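Local coordinates for CRISPR system CMR subunit Cmr7 1 (Sulfolobus solfataricus, PDB 2X5Q), which belongs to the Cmr7 family and is a subunit of the crRNA-guided CMR ribonucleoprotein complex of CRISPR antiviral defence, at residues Y62-D65 with E70-P73. Residues are numbered along the deposited sequence; the frame is centred on the assembly and turned at random.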
loop_
_atom_site.group_PDB
_atom_site.type_symbol
_atom_site.label_atom_id
_atom_site.label_comp_id
_atom_site.label_asym_id
_atom_site.label_seq_id
_atom_site.Cartn_x
_atom_site.Cartn_y
_atom_site.Cartn_z
ATOM N N TYR A 62 0.988 -3.866 -4.185
ATOM C CA TYR A 62 0.787 -3.452 -5.579
ATOM C C TYR A 62 1.026 -4.595 -6.561
ATOM O O TYR A 62 1.870 -5.460 -6.335
ATOM C CB TYR A 62 1.721 -2.290 -5.953
ATOM C CG TYR A 62 1.256 -0.978 -5.418
ATOM C CD1 TYR A 62 0.365 -0.190 -6.150
ATOM C CD2 TYR A 62 1.658 -0.531 -4.153
ATOM C CE1 TYR A 62 -0.093 1.006 -5.658
ATOM C CE2 TYR A 62 1.204 0.675 -3.644
ATOM C CZ TYR A 62 0.328 1.440 -4.406
ATOM O OH TYR A 62 -0.135 2.639 -3.929
ATOM N N ALA A 63 0.250 -4.596 -7.637
ATOM C CA ALA A 63 0.504 -5.434 -8.806
ATOM C C ALA A 63 0.491 -4.508 -10.038
ATOM O O ALA A 63 0.141 -3.328 -9.926
ATOM C CB ALA A 63 -0.541 -6.516 -8.925
ATOM N N ILE A 64 0.925 -5.017 -11.179
ATOM C CA ILE A 64 0.980 -4.212 -12.396
ATOM C C ILE A 64 0.009 -4.785 -13.420
ATOM O O ILE A 64 -0.155 -6.002 -13.541
ATOM C CB ILE A 64 2.435 -4.070 -12.942
ATOM C CG1 ILE A 64 2.502 -3.066 -14.107
ATOM C CG2 ILE A 64 3.015 -5.405 -13.375
ATOM C CD1 ILE A 64 3.949 -2.549 -14.386
ATOM N N ASP A 65 -0.711 -3.896 -14.093
ATOM C CA ASP A 65 -1.503 -4.279 -15.252
ATOM C C ASP A 65 -0.460 -4.271 -16.356
ATOM O O ASP A 65 -0.091 -3.206 -16.877
ATOM C CB ASP A 65 -2.620 -3.259 -15.509
ATOM C CG ASP A 65 -3.370 -3.514 -16.808
ATOM O OD1 ASP A 65 -2.794 -4.099 -17.753
ATOM O OD2 ASP A 65 -4.547 -3.105 -16.883
ATOM N N GLU A 70 0.443 0.284 -15.827
ATOM C CA GLU A 70 -0.029 0.975 -14.635
ATOM C C GLU A 70 -0.012 0.041 -13.434
ATOM O O GLU A 70 -0.485 -1.096 -13.507
ATOM C CB GLU A 70 -1.458 1.464 -14.847
ATOM C CG GLU A 70 -1.592 2.487 -15.983
ATOM C CD GLU A 70 -2.997 2.587 -16.523
ATOM O OE1 GLU A 70 -3.730 1.563 -16.559
ATOM O OE2 GLU A 70 -3.378 3.699 -16.922
ATOM N N LEU A 71 0.526 0.542 -12.330
ATOM C CA LEU A 71 0.467 -0.161 -11.058
ATOM C C LEU A 71 -0.929 -0.054 -10.439
ATOM O O LEU A 71 -1.591 0.989 -10.532
ATOM C CB LEU A 71 1.472 0.440 -10.092
ATOM C CG LEU A 71 2.953 0.406 -10.507
ATOM C CD1 LEU A 71 3.744 1.456 -9.712
ATOM C CD2 LEU A 71 3.502 -0.972 -10.286
ATOM N N VAL A 72 -1.344 -1.132 -9.780
ATOM C CA VAL A 72 -2.661 -1.219 -9.159
ATOM C C VAL A 72 -2.542 -1.622 -7.696
ATOM O O VAL A 72 -1.962 -2.665 -7.386
ATOM C CB VAL A 72 -3.548 -2.249 -9.876
ATOM C CG1 VAL A 72 -4.908 -2.358 -9.166
ATOM C CG2 VAL A 72 -3.732 -1.851 -11.352
ATOM N N PRO A 73 -3.108 -0.811 -6.790
ATOM C CA PRO A 73 -3.045 -1.194 -5.381
ATOM C C PRO A 73 -4.013 -2.345 -5.127
ATOM O O PRO A 73 -5.190 -2.242 -5.450
ATOM C CB PRO A 73 -3.465 0.087 -4.649
ATOM C CG PRO A 73 -4.370 0.788 -5.611
ATOM C CD PRO A 73 -3.822 0.468 -6.986
#
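Ala63 and Val72 form the hydrogen-bonded pair at the middle of a twisted antiparallel β-hairpin, whose two short strands, 62-65 and 70-73, run at 142° to each other. Ala63 N donates to Val72 O at 2.9 Å, and Val72 N returns a bond of 2.7 Å to Ala63 O; toward the turn, Asp65 N reaches Glu70 O at 2.9 Å, and all three bonds are close to straight. Both carbonyls of the central pair also receive a CA-H...O contact, Val72 O from Tyr62 and Ala63 O from Leu71. On the face of Tyr62, Ile64, Leu71 and Pro73, the Tyr62 ring crosses Pro73 obliquely, its CD1-CE1 side nearest: with CG anti to the carbonyl carbon (chi1 -77°), Tyr62 CE1 comes to 3.6 Å from Pro73 CB, while CD1 lies 3.6 Å from Pro73 N and 4.1 Å from Leu71 CB. Further along the same face, toward the turn, Leu71 CD2 approaches Ile64 CB at 4.2 Å. Leu71 touches Phe13 and Ile64 touches Pro15, both on strand 11-15, and Tyr62 packs on Phe75 of the second subunit; on the other face Ala63 and Val72 touch Ile191. Backbone bonds of Ile64 with Tyr189 and Ile191, and of Leu71 with Pro123 and Lys125, give both strands partners outside the hairpin. Between the strands, main-chain bonds and apolar packing do the joining, with no salt bridge. Asp65 OD2 and Glu70 OE1 lie 4.8 Å apart; bonds from Asp65 OD1 to Ser67 OG and Thr68 N, and from Glu70 OE1 to Thr68 OG1, probably offset part of the repulsion between these like charges.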